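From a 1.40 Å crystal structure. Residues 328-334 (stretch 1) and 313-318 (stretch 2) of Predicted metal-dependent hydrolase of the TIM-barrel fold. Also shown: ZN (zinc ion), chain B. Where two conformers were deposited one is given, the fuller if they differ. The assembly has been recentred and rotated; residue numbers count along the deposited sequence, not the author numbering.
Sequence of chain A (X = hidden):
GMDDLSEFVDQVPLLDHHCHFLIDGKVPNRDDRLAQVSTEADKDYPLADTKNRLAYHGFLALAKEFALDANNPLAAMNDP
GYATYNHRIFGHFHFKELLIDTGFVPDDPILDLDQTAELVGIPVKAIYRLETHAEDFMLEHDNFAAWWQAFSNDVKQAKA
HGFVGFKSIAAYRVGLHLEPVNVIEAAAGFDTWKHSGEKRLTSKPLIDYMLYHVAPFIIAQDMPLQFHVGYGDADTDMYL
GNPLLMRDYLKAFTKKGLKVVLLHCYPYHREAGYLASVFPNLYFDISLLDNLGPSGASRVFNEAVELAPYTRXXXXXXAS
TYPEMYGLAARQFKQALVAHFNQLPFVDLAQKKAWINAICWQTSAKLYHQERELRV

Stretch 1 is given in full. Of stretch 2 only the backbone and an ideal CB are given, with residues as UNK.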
ATOM      1  N   LEU A 328      13.546 -19.269 -11.096  1.00 16.10           N
ATOM      2  CA  LEU A 328      12.382 -18.999 -10.233  1.00 15.50           C
ATOM      3  C   LEU A 328      11.655 -17.713 -10.635  1.00 15.28           C
ATOM      4  O   LEU A 328      10.430 -17.663 -10.690  1.00 15.33           O
ATOM      5  CB  LEU A 328      12.734 -18.985  -8.751  1.00 17.35           C
ATOM      6  CG  LEU A 328      11.558 -18.885  -7.768  1.00 17.45           C
ATOM      7  CD1 LEU A 328      10.607 -20.017  -7.977  1.00 20.17           C
ATOM      8  CD2 LEU A 328      12.077 -18.871  -6.317  1.00 18.65           C
ATOM      9  N   ALA A 329      12.427 -16.692 -11.004  1.00 15.38           N
ATOM     10  CA  ALA A 329      11.857 -15.444 -11.482  1.00 15.59           C
ATOM     11  C   ALA A 329      11.028 -15.701 -12.706  1.00 14.29           C
ATOM     12  O   ALA A 329       9.898 -15.215 -12.828  1.00 14.95           O
ATOM     13  CB  ALA A 329      12.988 -14.387 -11.797  1.00 16.01           C
ATOM     14  N   ALA A 330      11.612 -16.428 -13.650  1.00 14.71           N
ATOM     15  CA  ALA A 330      10.896 -16.763 -14.894  1.00 14.73           C
ATOM     16  C   ALA A 330       9.604 -17.558 -14.648  1.00 14.54           C
ATOM     17  O   ALA A 330       8.535 -17.261 -15.222  1.00 16.24           O
ATOM     18  CB  ALA A 330      11.849 -17.511 -15.858  1.00 15.42           C
ATOM     19  N   ARG A 331       9.696 -18.551 -13.793  1.00 15.20           N
ATOM     20  CA  ARG A 331       8.536 -19.391 -13.517  0.50 17.55           C
ATOM     21  C   ARG A 331       7.421 -18.588 -12.865  1.00 16.60           C
ATOM     22  O   ARG A 331       6.257 -18.682 -13.296  1.00 17.23           O
ATOM     23  CB  ARG A 331       8.884 -20.588 -12.642  0.50 18.65           C
ATOM     24  CG  ARG A 331       7.649 -21.464 -12.439  0.50 19.83           C
ATOM     25  CD  ARG A 331       8.013 -22.831 -11.937  0.50 22.16           C
ATOM     26  NE  ARG A 331       8.600 -23.640 -12.996  0.50 22.88           N
ATOM     27  CZ  ARG A 331       9.252 -24.782 -12.794  0.50 19.04           C
ATOM     28  NH1 ARG A 331       9.409 -25.260 -11.570  0.50 21.91           N
ATOM     29  NH2 ARG A 331       9.744 -25.440 -13.826  0.50 21.67           N
ATOM     30  N   GLN A 332       7.765 -17.782 -11.864  1.00 15.30           N
ATOM     31  CA  GLN A 332       6.717 -17.047 -11.150  1.00 16.18           C
ATOM     32  C   GLN A 332       6.123 -15.951 -12.026  1.00 14.93           C
ATOM     33  O   GLN A 332       4.918 -15.674 -11.970  1.00 15.77           O
ATOM     34  CB  GLN A 332       7.228 -16.447  -9.837  1.00 16.50           C
ATOM     35  CG  GLN A 332       7.743 -17.492  -8.853  1.00 17.16           C
ATOM     36  CD  GLN A 332       6.786 -18.628  -8.582  1.00 21.09           C
ATOM     37  OE1 GLN A 332       6.887 -19.670  -9.219  1.00 22.70           O
ATOM     38  NE2 GLN A 332       5.788 -18.403  -7.702  1.00 20.53           N
ATOM     39  N   PHE A 333       6.948 -15.284 -12.814  1.00 15.36           N
ATOM     40  CA  PHE A 333       6.464 -14.250 -13.713  1.00 15.53           C
ATOM     41  C   PHE A 333       5.573 -14.836 -14.825  1.00 16.50           C
ATOM     42  O   PHE A 333       4.501 -14.313 -15.111  1.00 16.63           O
ATOM     43  CB  PHE A 333       7.636 -13.464 -14.286  1.00 16.68           C
ATOM     44  CG  PHE A 333       7.243 -12.167 -14.955  1.00 16.97           C
ATOM     45  CD1 PHE A 333       7.022 -11.013 -14.196  1.00 17.93           C
ATOM     46  CD2 PHE A 333       7.094 -12.086 -16.307  1.00 19.57           C
ATOM     47  CE1 PHE A 333       6.684  -9.829 -14.787  1.00 17.80           C
ATOM     48  CE2 PHE A 333       6.750 -10.880 -16.925  1.00 17.97           C
ATOM     49  CZ  PHE A 333       6.562  -9.760 -16.176  1.00 19.00           C
ATOM     50  N   LYS A 334       6.010 -15.929 -15.440  1.00 16.35           N
ATOM     51  CA  LYS A 334       5.208 -16.554 -16.485  1.00 17.61           C
ATOM     52  C   LYS A 334       3.872 -17.046 -15.913  1.00 16.77           C
ATOM     53  O   LYS A 334       2.815 -16.864 -16.545  1.00 18.59           O
ATOM     54  CB  LYS A 334       5.982 -17.657 -17.191  1.00 16.97           C
ATOM     55  CG  LYS A 334       6.964 -17.115 -18.212  1.00 18.12           C
ATOM     56  CD  LYS A 334       7.597 -18.214 -19.067  1.00 18.03           C
ATOM     57  CE  LYS A 334       8.221 -17.599 -20.311  1.00 18.48           C
ATOM     58  NZ  LYS A 334       8.620 -18.604 -21.378  1.00 19.14           N
ATOM     59  N   UNK A 313       5.570  -2.277 -18.857  1.00 16.58           N
ATOM     60  CA  UNK A 313       6.043  -3.232 -17.846  1.00 15.88           C
ATOM     61  C   UNK A 313       6.938  -4.274 -18.544  1.00 16.43           C
ATOM     62  O   UNK A 313       6.648  -4.719 -19.647  1.00 17.38           O
ATOM     63  CB  UNK A 313       4.869  -3.906 -17.132  1.00 15.88           C
ATOM     64  N   UNK A 314       8.052  -4.619 -17.899  1.00 14.71           N
ATOM     65  CA  UNK A 314       9.094  -5.487 -18.489  1.00 15.08           C
ATOM     66  C   UNK A 314       9.327  -6.702 -17.594  1.00 14.59           C
ATOM     67  O   UNK A 314       9.167  -6.636 -16.385  1.00 16.08           O
ATOM     68  CB  UNK A 314      10.401  -4.717 -18.684  1.00 15.08           C
ATOM     69  N   UNK A 315       9.743  -7.811 -18.201  1.00 16.20           N
ATOM     70  CA  UNK A 315      10.347  -8.907 -17.445  1.00 14.91           C
ATOM     71  C   UNK A 315      11.814  -8.591 -17.089  1.00 14.90           C
ATOM     72  O   UNK A 315      12.612  -8.204 -17.941  1.00 15.25           O
ATOM     73  CB  UNK A 315      10.264 -10.207 -18.247  1.00 14.91           C
ATOM     74  N   UNK A 316      12.152  -8.819 -15.815  1.00 13.98           N
ATOM     75  CA  UNK A 316      13.523  -8.996 -15.380  1.00 13.52           C
ATOM     76  C   UNK A 316      13.520  -9.936 -14.199  1.00 14.31           C
ATOM     77  O   UNK A 316      12.520 -10.071 -13.511  1.00 14.52           O
ATOM     78  CB  UNK A 316      14.179  -7.660 -15.024  1.00 13.52           C
ATOM     79  N   UNK A 317      14.652 -10.605 -13.979  1.00 15.08           N
ATOM     80  CA  UNK A 317      14.849 -11.452 -12.796  1.00 15.38           C
ATOM     81  C   UNK A 317      15.524 -10.759 -11.618  1.00 14.96           C
ATOM     82  O   UNK A 317      15.269 -11.087 -10.457  1.00 16.41           O
ATOM     83  CB  UNK A 317      15.681 -12.676 -13.186  1.00 15.38           C
ATOM     84  N   UNK A 318      16.402  -9.802 -11.899  1.00 14.81           N
ATOM     85  CA  UNK A 318      17.334  -9.299 -10.890  1.00 12.76           C
ATOM     86  C   UNK A 318      18.184 -10.423 -10.273  1.00 14.65           C
ATOM     87  O   UNK A 318      18.714 -10.270  -9.159  1.00 17.35           O
ATOM     88  CB  UNK A 318      16.561  -8.569  -9.789  1.00 12.76           C
TER
HETATM   89 ZN    ZN B 376      19.945  -5.520  -9.553  0.70 14.91          ZN

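Stretch 1 is a run of helix, its turns closed by backbone bonds such as F333 N to A329 O (3.0 Å). Toward stretch 2 it offers the methyl of A329, the smaller flank of A330 and the ring of F333, with no charged group among them. A designer would therefore expect shape to set most of the rules here.

Position 313 has extended backbone angles (-96/138), and its CA-to-CB bond points toward the helix, yet no atom of stretch 1 lies within 5.5 Å of the ideal CB. The backbone favors a beta-branched residue, and an apolar side chain of moderate length would suit the direction of F333. The deposited residue is I313, with chi1 and chi2 both t; its CG1 still stops 5.4 Å from F333 CZ, so it is a neighbor of the contact more than a member.

At 314 the backbone remains extended and CA-to-CB points away, so the helix says little about the side chain; beta-branched or other apolar residues would suit, and many others would pass. What does face stretch 1 is the carbonyl: its O lies 4.1 Å from F333 CZ, a contact available to any residue. The deposited residue is L314, chi1 m and chi2 t, whose side chain makes no contact with stretch 1.

Position 315 is the demanding one. CA-to-CB points sideways, and the ideal CB is already 3.8 Å from F333 CE2. A side chain leaving here can travel past the F333 ring toward the small residues A329 and A330, where there is space for something broad and flat. Leu or Met could cover part of this surface; an aromatic ring could also pair with F333. The deposited residue is F315, chi1 t. Its edge is directed toward the face of F333 in an offset edge-to-face pair, with centroids 5.4 Å apart and planes at 60°; F315 CD1 comes 3.6 Å from F333 CD2. F315 CZ lies 4.5 Å from A330 CB, while F315 CE1 meets A329 O at 4.1 Å near the plane of the ring.

At 316 CA-to-CB points away again, and stretch 1 sets no size limit: anything from Ala upward would be compatible with it. A316 adds just a methyl.

At position 317 the backbones come closest, its CA 5.2 Å from A329 CA. The ideal CB sits a tight 3.5 Å from A329 CB, and the bond points sideways. Small residues such as Gly, Ala or Ser suit so close a passage; a larger one would need to turn its outer atoms from the methyl. S317 is found, with CB packed 3.5 Å from A329 CB and chi1 p; its OG bonds to a residue adjoining one of the stretches.

Position 318 has left-handed angles (56/24), which favor Gly, Asn or Asp, and the nearby zinc calls for a ligand. D318 supplies it: OD1 binds ZN at 2.1 Å, and OD2 accepts a hydrogen bond from the zinc-bound water (OD2 to water O, 2.7 Å), as befits a metal-dependent hydrolase.

Stretch 2, residues 313-318: ILFASD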
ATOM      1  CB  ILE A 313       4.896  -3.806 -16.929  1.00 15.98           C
ATOM      2  CG1 ILE A 313       5.489  -4.485 -15.672  1.00 16.08           C
ATOM      3  CG2 ILE A 313       3.971  -4.714 -17.719  1.00 18.02           C
ATOM      4  CD1 ILE A 313       4.458  -4.914 -14.579  1.00 17.04           C
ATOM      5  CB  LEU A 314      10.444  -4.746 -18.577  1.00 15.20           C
ATOM      6  CG  LEU A 314      10.449  -3.361 -19.233  1.00 15.55           C
ATOM      7  CD1 LEU A 314      11.859  -2.720 -19.181  1.00 16.66           C
ATOM      8  CD2 LEU A 314       9.919  -3.425 -20.670  1.00 15.67           C
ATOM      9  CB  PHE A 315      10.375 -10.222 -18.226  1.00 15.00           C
ATOM     10  CG  PHE A 315      11.174 -11.287 -17.549  1.00 14.88           C
ATOM     11  CD1 PHE A 315      10.694 -11.898 -16.401  1.00 16.12           C
ATOM     12  CD2 PHE A 315      12.440 -11.619 -18.001  1.00 15.58           C
ATOM     13  CE1 PHE A 315      11.450 -12.826 -15.739  1.00 17.07           C
ATOM     14  CE2 PHE A 315      13.224 -12.551 -17.315  1.00 15.35           C
ATOM     15  CZ  PHE A 315      12.713 -13.157 -16.227  1.00 16.90           C
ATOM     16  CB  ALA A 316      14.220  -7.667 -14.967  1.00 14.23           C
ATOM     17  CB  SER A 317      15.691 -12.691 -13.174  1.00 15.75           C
ATOM     18  OG  SER A 317      17.020 -12.319 -13.512  1.00 14.55           O
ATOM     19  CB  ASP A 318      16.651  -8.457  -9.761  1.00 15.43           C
ATOM     20  CG  ASP A 318      17.648  -7.576  -9.042  1.00 15.78           C
ATOM     21  OD1 ASP A 318      18.602  -7.120  -9.678  1.00 15.79           O
ATOM     22  OD2 ASP A 318      17.501  -7.285  -7.841  1.00 22.05           O
TER
HETATM   23  O   HOH W   1      19.305  -5.351  -7.592  1.00 29.42           O
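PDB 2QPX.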